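Side-chain contacts in neuroglobin (Symsagittifera roscoffensis, PDB 4B4Y), which binds heme and probably molecular oxygen, as a neuroglobin of the globin family: residues Ala101-Lys105 against Lys106-Thr110; Gly118-Leu121 against Thr122-Lys126. All blocks are in the same frame, centred on the assembly; numbering follows the deposited sequence.

Contact 1 (Ala101-Lys105 against Lys106-Thr110). With HEM (protoporphyrin IX containing Fe), chain B.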
ATOM      1  N   ALA A 101      11.565  -4.291   1.716  1.00 39.11           N
ATOM      2  CA  ALA A 101      11.435  -2.981   2.266  1.00 37.15           C
ATOM      3  C   ALA A 101      10.083  -2.792   2.954  1.00 37.38           C
ATOM      4  O   ALA A 101       9.958  -1.924   3.826  1.00 37.78           O
ATOM      5  CB  ALA A 101      11.580  -1.941   1.103  1.00 38.15           C
ATOM      6  N   MET A 102       9.062  -3.542   2.545  1.00 33.22           N
ATOM      7  CA  MET A 102       7.801  -3.483   3.245  1.00 33.02           C
ATOM      8  C   MET A 102       7.822  -4.326   4.514  1.00 32.82           C
ATOM      9  O   MET A 102       7.031  -4.100   5.391  1.00 33.07           O
ATOM     10  CB  MET A 102       6.595  -3.883   2.366  1.00 31.86           C
ATOM     11  CG  MET A 102       6.566  -3.128   0.978  1.00 35.44           C
ATOM     12  SD  MET A 102       5.500  -3.970  -0.152  1.00 37.37           S
ATOM     13  CE  MET A 102       6.343  -3.389  -1.580  1.00 49.20           C
ATOM     14  N   HIS A 103       8.791  -5.186   4.693  1.00 31.31           N
ATOM     15  CA  HIS A 103       8.660  -6.176   5.758  1.00 31.86           C
ATOM     16  C   HIS A 103       9.799  -6.095   6.728  1.00 32.54           C
ATOM     17  O   HIS A 103      10.101  -7.104   7.409  1.00 33.12           O
ATOM     18  CB  HIS A 103       8.483  -7.604   5.171  1.00 29.73           C
ATOM     19  CG  HIS A 103       7.139  -7.832   4.505  1.00 30.93           C
ATOM     20  ND1 HIS A 103       6.957  -7.811   3.129  1.00 30.17           N
ATOM     21  CD2 HIS A 103       5.916  -8.134   5.038  1.00 30.22           C
ATOM     22  CE1 HIS A 103       5.684  -8.093   2.850  1.00 34.93           C
ATOM     23  NE2 HIS A 103       5.026  -8.309   3.993  1.00 30.89           N
ATOM     24  N   THR A 104      10.460  -4.930   6.797  1.00 31.30           N
ATOM     25  CA  THR A 104      11.528  -4.780   7.782  1.00 34.35           C
ATOM     26  C   THR A 104      10.985  -4.841   9.233  1.00 34.93           C
ATOM     27  O   THR A 104       9.809  -4.562   9.444  1.00 33.77           O
ATOM     28  CB  THR A 104      12.319  -3.450   7.655  1.00 34.25           C
ATOM     29  OG1 THR A 104      11.445  -2.351   7.809  1.00 36.12           O
ATOM     30  CG2 THR A 104      13.043  -3.317   6.306  1.00 38.30           C
ATOM     31  N   LYS A 105      11.860  -5.164  10.203  1.00 37.31           N
ATOM     32  CA  LYS A 105      11.522  -5.181  11.663  1.00 40.75           C
ATOM     33  C   LYS A 105      10.861  -3.909  12.148  1.00 40.58           C
ATOM     34  O   LYS A 105       9.941  -3.967  12.921  1.00 42.51           O
ATOM     35  CB  LYS A 105      12.759  -5.497  12.530  1.00 41.80           C
ATOM     36  CG  LYS A 105      13.417  -6.846  12.070  1.00 48.21           C
ATOM     37  CD  LYS A 105      14.290  -7.517  13.104  1.00 57.26           C
ATOM     38  CE  LYS A 105      15.286  -8.463  12.423  1.00 63.73           C
ATOM     39  NZ  LYS A 105      14.597  -9.191  11.339  1.00 65.87           N
ATOM     40  N   LYS A 106      11.336  -2.777  11.669  1.00 40.71           N
ATOM     41  CA  LYS A 106      10.783  -1.463  12.002  1.00 42.29           C
ATOM     42  C   LYS A 106       9.359  -1.311  11.453  1.00 40.28           C
ATOM     43  O   LYS A 106       8.510  -0.641  12.051  1.00 40.22           O
ATOM     44  CB  LYS A 106      11.671  -0.391  11.383  1.00 42.30           C
ATOM     45  CG  LYS A 106      11.867   0.845  12.215  1.00 53.20           C
ATOM     46  CD  LYS A 106      12.885   1.834  11.515  1.00 62.08           C
ATOM     47  CE  LYS A 106      13.779   2.631  12.505  1.00 67.65           C
ATOM     48  NZ  LYS A 106      15.158   2.024  12.452  1.00 68.49           N
ATOM     49  N   LYS A 107       9.082  -1.863  10.290  1.00 38.79           N
ATOM     50  CA  LYS A 107       7.681  -1.717   9.786  1.00 37.54           C
ATOM     51  C   LYS A 107       6.767  -2.855  10.223  1.00 36.40           C
ATOM     52  O   LYS A 107       5.564  -2.655  10.413  1.00 35.72           O
ATOM     53  CB  LYS A 107       7.618  -1.585   8.268  1.00 38.28           C
ATOM     54  CG  LYS A 107       8.292  -0.301   7.719  1.00 36.59           C
ATOM     55  CD  LYS A 107       8.237  -0.250   6.179  1.00 37.80           C
ATOM     56  CE  LYS A 107       9.172   0.822   5.593  1.00 37.59           C
ATOM     57  NZ  LYS A 107       8.697   1.150   4.269  1.00 34.97           N
ATOM     58  N   VAL A 108       7.319  -4.057  10.367  1.00 34.71           N
ATOM     59  CA  VAL A 108       6.465  -5.191  10.739  1.00 32.57           C
ATOM     60  C   VAL A 108       7.103  -5.886  11.955  1.00 31.68           C
ATOM     61  O   VAL A 108       8.174  -6.484  11.846  1.00 31.93           O
ATOM     62  CB  VAL A 108       6.300  -6.187   9.599  1.00 32.39           C
ATOM     63  CG1 VAL A 108       5.522  -7.419  10.084  1.00 28.79           C
ATOM     64  CG2 VAL A 108       5.717  -5.524   8.391  1.00 29.62           C
ATOM     65  N   PRO A 109       6.426  -5.840  13.096  1.00 31.38           N
ATOM     66  CA  PRO A 109       6.996  -6.497  14.268  1.00 31.47           C
ATOM     67  C   PRO A 109       7.242  -7.970  13.943  1.00 32.97           C
ATOM     68  O   PRO A 109       6.356  -8.705  13.438  1.00 34.00           O
ATOM     69  CB  PRO A 109       5.908  -6.350  15.331  1.00 31.29           C
ATOM     70  CG  PRO A 109       5.163  -5.020  14.945  1.00 33.19           C
ATOM     71  CD  PRO A 109       5.178  -5.097  13.391  1.00 31.47           C
ATOM     72  N   THR A 110       8.448  -8.395  14.222  1.00 32.42           N
ATOM     73  CA  THR A 110       8.912  -9.680  13.798  1.00 35.49           C
ATOM     74  C   THR A 110       8.074 -10.883  14.307  1.00 34.18           C
ATOM     75  O   THR A 110       7.916 -11.852  13.569  1.00 35.21           O
ATOM     76  CB  THR A 110      10.410  -9.769  14.117  1.00 35.54           C
ATOM     77  OG1 THR A 110      10.884 -11.053  13.790  1.00 43.28           O
ATOM     78  CG2 THR A 110      10.546  -9.656  15.617  1.00 41.56           C
TER
HETATM   79  CHA HEM B1155       2.780  -6.242   1.630  1.00 25.51           C
HETATM   80  CHB HEM B1155       3.242 -11.006   1.179  1.00 29.69           C
HETATM   81  CHC HEM B1155       3.945 -11.296   6.015  1.00 28.89           C
HETATM   82  CHD HEM B1155       2.386  -6.779   6.489  1.00 27.79           C
HETATM   83  C1A HEM B1155       2.859  -7.498   1.079  1.00 29.66           C
HETATM   84  C2A HEM B1155       2.910  -7.813  -0.311  1.00 32.45           C
HETATM   85  C3A HEM B1155       3.024  -9.112  -0.436  1.00 29.74           C
HETATM   86  C4A HEM B1155       3.120  -9.662   0.861  1.00 28.57           C
HETATM   87  CMA HEM B1155       3.135  -9.957  -1.753  1.00 26.43           C
HETATM   88  CAA HEM B1155       2.830  -6.737  -1.447  1.00 33.92           C
HETATM   89  CBA HEM B1155       1.396  -6.668  -1.921  1.00 38.06           C
HETATM   90  CGA HEM B1155       1.147  -5.476  -2.822  1.00 48.41           C
HETATM   91  O1A HEM B1155       1.924  -5.138  -3.707  1.00 45.29           O
HETATM   92  O2A HEM B1155       0.108  -4.807  -2.641  1.00 60.68           O
HETATM   93  C1B HEM B1155       3.522 -11.532   2.459  1.00 30.11           C
HETATM   94  C2B HEM B1155       3.901 -12.900   2.778  1.00 31.18           C
HETATM   95  C3B HEM B1155       4.126 -12.979   4.079  1.00 32.13           C
HETATM   96  C4B HEM B1155       3.847 -11.675   4.655  1.00 31.97           C
HETATM   97  CMB HEM B1155       4.048 -14.006   1.698  1.00 26.60           C
HETATM   98  CAB HEM B1155       4.507 -14.239   4.884  1.00 31.51           C
HETATM   99  CBB HEM B1155       5.725 -14.772   4.745  1.00 30.77           C
HETATM  100  C1C HEM B1155       3.491 -10.116   6.565  1.00 29.04           C
HETATM  101  C2C HEM B1155       3.163  -9.862   7.980  1.00 30.54           C
HETATM  102  C3C HEM B1155       2.653  -8.652   8.087  1.00 27.95           C
HETATM  103  C4C HEM B1155       2.686  -8.085   6.770  1.00 30.45           C
HETATM  104  CMC HEM B1155       3.298 -10.883   9.140  1.00 22.81           C
HETATM  105  CAC HEM B1155       2.189  -7.939   9.416  1.00 27.14           C
HETATM  106  CBC HEM B1155       1.163  -7.086   9.333  1.00 26.31           C
HETATM  107  C1D HEM B1155       2.539  -6.141   5.272  1.00 35.05           C
HETATM  108  C2D HEM B1155       2.532  -4.691   5.017  1.00 35.75           C
HETATM  109  C3D HEM B1155       2.653  -4.624   3.546  1.00 38.03           C
HETATM  110  C4D HEM B1155       2.677  -5.958   2.991  1.00 30.58           C
HETATM  111  CMD HEM B1155       2.349  -3.500   5.963  1.00 37.38           C
HETATM  112  CAD HEM B1155       2.571  -3.382   2.661  1.00 32.85           C
HETATM  113  CBD HEM B1155       1.236  -4.158   2.953  1.00 40.55           C
HETATM  114  CGD HEM B1155       0.311  -3.380   2.228  1.00 48.07           C
HETATM  115  O1D HEM B1155      -0.884  -3.622   2.492  1.00 44.85           O
HETATM  116  O2D HEM B1155       0.917  -2.536   1.483  1.00 52.62           O
HETATM  117  NA  HEM B1155       3.006  -8.646   1.752  1.00 29.35           N
HETATM  118  NB  HEM B1155       3.519 -10.846   3.612  1.00 31.22           N
HETATM  119  NC  HEM B1155       3.167  -9.020   5.867  1.00 28.10           N
HETATM  120  ND  HEM B1155       2.709  -6.798   4.058  1.00 32.39           N
HETATM  121 FE   HEM B1155       3.122  -8.775   3.798  1.00 25.56          FE
HETATM  122  O   HOH W   1       9.725  -8.070  10.239  1.00 40.36           O
HETATM  123  O   HOH W   2      11.355 -10.041  10.740  1.00 44.94           O
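With CG1 anti to the backbone N (chi1 174°) and CG2 beside that nitrogen, Val108 divides its branches between two partners: CG1 lies 3.4 Å from CAC of the heme, and CG2 lies 3.6 Å from Met102 O. CG2 also approaches His103 obliquely. The imidazole reaches the porphyrin because His103 CG turns opposite the carbonyl carbon (chi1 -71°), and NE2 binds the heme iron at 2.0 Å. The ring lies roughly along the line joining HEM NA and HEM NC: NA sits in the plane at its edge on the CE1 side, NC near the plane on the CD2 side. ND1 is hydrogen-bonded to Leu99 O, which should limit rotation of the ring about the iron bond. This is the proximal histidine of the globin fold, followed by the FG corner, a tight loop leading to helix 111-127. The turn closes at Thr104 O, which accepts a nearly straight bond from Val108 N (2.7 Å, 161°) and a weak one from Lys107 N. Thr104 OG1 lies beside the Lys107 CG methylene, 3.8 Å away, and receives a second weak bond from the same Lys107 N at 3.5 Å. Water 1 bridges two further carbonyls, donating to His103 O and Val108 O. Lys107 runs extended past Ala101, where NZ makes only a weak bond to Ala101 O (3.4 Å); its ammonium is held chiefly by the carbonyls of Phe50, Pro51 and Ala53 of the second subunit.

Contact 2 (Gly118-Leu121 against Thr122-Lys126)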
ATOM      1  N   GLY A 118       0.802 -19.292  12.062  1.00 24.32           N
ATOM      2  CA  GLY A 118      -0.232 -20.112  12.780  1.00 24.62           C
ATOM      3  C   GLY A 118      -1.568 -20.068  12.116  1.00 25.16           C
ATOM      4  O   GLY A 118      -2.317 -21.070  12.105  1.00 26.03           O
ATOM      5  N   CYS A 119      -1.916 -18.899  11.565  1.00 25.99           N
ATOM      6  CA  CYS A 119      -3.211 -18.794  10.875  1.00 25.87           C
ATOM      7  C   CYS A 119      -3.282 -19.606   9.576  1.00 25.79           C
ATOM      8  O   CYS A 119      -4.363 -20.150   9.223  1.00 24.87           O
ATOM      9  CB  CYS A 119      -3.590 -17.336  10.561  1.00 26.29           C
ATOM     10  SG  CYS A 119      -3.751 -16.222  12.061  1.00 26.69           S
ATOM     11  N   ILE A 120      -2.170 -19.605   8.803  1.00 26.93           N
ATOM     12  CA  ILE A 120      -2.138 -20.437   7.555  1.00 24.87           C
ATOM     13  C   ILE A 120      -2.357 -21.883   7.986  1.00 25.33           C
ATOM     14  O   ILE A 120      -3.240 -22.542   7.485  1.00 25.98           O
ATOM     15  CB  ILE A 120      -0.783 -20.232   6.827  1.00 23.93           C
ATOM     16  CG1 ILE A 120      -0.797 -18.800   6.194  1.00 23.96           C
ATOM     17  CG2 ILE A 120      -0.646 -21.294   5.749  1.00 24.66           C
ATOM     18  CD1 ILE A 120       0.607 -18.275   5.877  1.00 24.28           C
ATOM     19  N   LEU A 121      -1.532 -22.390   8.925  1.00 26.36           N
ATOM     20  CA  LEU A 121      -1.690 -23.792   9.411  1.00 27.69           C
ATOM     21  C   LEU A 121      -3.093 -24.134   9.908  1.00 26.91           C
ATOM     22  O   LEU A 121      -3.587 -25.221   9.634  1.00 27.40           O
ATOM     23  CB  LEU A 121      -0.549 -24.174  10.421  1.00 27.81           C
ATOM     24  CG  LEU A 121       0.550 -24.717   9.462  1.00 34.52           C
ATOM     25  CD1 LEU A 121       1.540 -23.630   8.785  1.00 28.38           C
ATOM     26  CD2 LEU A 121       1.259 -25.854  10.042  1.00 37.18           C
ATOM     27  N   THR A 122      -3.773 -23.192  10.584  1.00 25.57           N
ATOM     28  CA  THR A 122      -5.132 -23.427  11.039  1.00 25.37           C
ATOM     29  C   THR A 122      -6.118 -23.579   9.888  1.00 27.04           C
ATOM     30  O   THR A 122      -7.059 -24.428   9.961  1.00 26.61           O
ATOM     31  CB  THR A 122      -5.683 -22.223  11.978  1.00 26.26           C
ATOM     32  OG1 THR A 122      -5.054 -22.311  13.254  1.00 28.88           O
ATOM     33  CG2 THR A 122      -7.217 -22.325  12.158  1.00 21.04           C
ATOM     34  N   GLN A 123      -6.043 -22.652   8.903  1.00 26.67           N
ATOM     35  CA  GLN A 123      -6.957 -22.755   7.713  1.00 26.65           C
ATOM     36  C   GLN A 123      -6.576 -23.941   6.863  1.00 24.97           C
ATOM     37  O   GLN A 123      -7.462 -24.554   6.357  1.00 26.70           O
ATOM     38  CB  GLN A 123      -6.979 -21.467   6.869  1.00 27.92           C
ATOM     39  CG  GLN A 123      -7.350 -20.254   7.751  1.00 26.40           C
ATOM     40  CD  GLN A 123      -8.710 -20.394   8.407  1.00 28.15           C
ATOM     41  OE1 GLN A 123      -8.927 -19.854   9.490  1.00 33.09           O
ATOM     42  NE2 GLN A 123      -9.629 -21.045   7.748  1.00 24.54           N
ATOM     43  N   VAL A 124      -5.288 -24.329   6.782  1.00 25.65           N
ATOM     44  CA  VAL A 124      -4.932 -25.596   6.081  1.00 26.48           C
ATOM     45  C   VAL A 124      -5.588 -26.788   6.757  1.00 27.54           C
ATOM     46  O   VAL A 124      -6.358 -27.543   6.114  1.00 28.66           O
ATOM     47  CB  VAL A 124      -3.400 -25.810   5.919  1.00 28.56           C
ATOM     48  CG1 VAL A 124      -3.137 -27.249   5.349  1.00 26.94           C
ATOM     49  CG2 VAL A 124      -2.801 -24.749   5.006  1.00 25.17           C
ATOM     50  N   VAL A 125      -5.483 -26.869   8.101  1.00 28.34           N
ATOM     51  CA  VAL A 125      -6.159 -27.966   8.834  1.00 25.47           C
ATOM     52  C   VAL A 125      -7.645 -27.935   8.604  1.00 27.30           C
ATOM     53  O   VAL A 125      -8.345 -29.020   8.495  1.00 25.79           O
ATOM     54  CB  VAL A 125      -5.801 -27.973  10.308  1.00 25.36           C
ATOM     55  CG1 VAL A 125      -6.764 -28.901  11.156  1.00 25.21           C
ATOM     56  CG2 VAL A 125      -4.385 -28.430  10.481  1.00 24.32           C
ATOM     57  N   LYS A 126      -8.198 -26.737   8.478  1.00 26.60           N
ATOM     58  CA  LYS A 126      -9.680 -26.745   8.260  1.00 29.65           C
ATOM     59  C   LYS A 126     -10.064 -27.338   6.880  1.00 32.08           C
ATOM     60  O   LYS A 126     -11.127 -27.885   6.765  1.00 33.22           O
ATOM     61  CB  LYS A 126     -10.317 -25.318   8.366  1.00 29.86           C
ATOM     62  CG  LYS A 126     -10.431 -24.795   9.914  1.00 34.56           C
ATOM     63  CD  LYS A 126     -10.704 -23.245   9.927  0.50 36.75           C
ATOM     64  CE  LYS A 126     -11.256 -22.603  11.274  0.50 39.76           C
ATOM     65  NZ  LYS A 126     -11.545 -20.980  11.215  0.50 36.98           N
TER
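Ile120 and Val124, one helical turn apart, cross obliquely and meet through their CG2 methyls, 4.1 Å from one another. The Val124 methyl is placed by its torsion: CG1 stands anti to the backbone N (chi1 172°), leaving CG2 beside that nitrogen and turned back over the preceding turn, 3.3 Å from Ile120 O. Val125 repeats this posture, its CG2 3.4 Å from Leu121 O. Gln123 leans back as well, but through its methylene: CG packs 3.3 Å from Cys119 O, and the bend at chi2 (-60°) swings the amide aside, where OE1 receives a weak bond from Lys126 NZ. Thr122 directs its hydroxyl backward along the helix, OG1 lying 3.2 Å from Gly118 O; that carbonyl accepts the backbone bond from Thr122 N. Beneath these groups run the i to i+4 bonds of an alpha helix: Val124 N meets Ile120 O nearly head-on at 2.8 Å, whereas the donors Thr122 N, Gln123 N and Val125 N are tilted out of their carbonyl planes. The segment belongs to helix 111-127, the G helix of the globin fold. Ile120, Leu121 and Val124 face helix 135-153, touching Tyr145, Trp141 and Leu142 there, while Cys119 and Gln123 pack on helix 28-42 at Gln38, Asp34 and Val35. The Ile120 side chain is about 6 Å from the heme. Chemically, the side chains add little bonding to one another: methyls and methylenes cover carbonyl oxygens already engaged by the backbone, so the helical bonds set the spacing, while Ile120, Leu121 and Val124 turn apolar branches to helix 135-153 and Gln123 brings a polar group to helix 28-42.

In the fold
Both contacts are local and follow one another along the chain, contact 1 leading into helix 111-127 and contact 2 lying within it. Their centres are about 23 Å apart, on opposite sides of the chain's centre, and their nearest atoms about 10 Å apart. Each is only partly buried. Contact 1 has its buried side on the heme and reaches the second subunit, so its chemistry is mixed: metal coordination, bridging water, backbone bonds of uneven strength and a lysine whose ammonium is bonded to carbonyls of the second subunit. Contact 2 touches no other chain of the assembly; regular backbone bonds hold it together, apolar branches face helix 135-153, and Cys119 and Gln123 face helix 28-42.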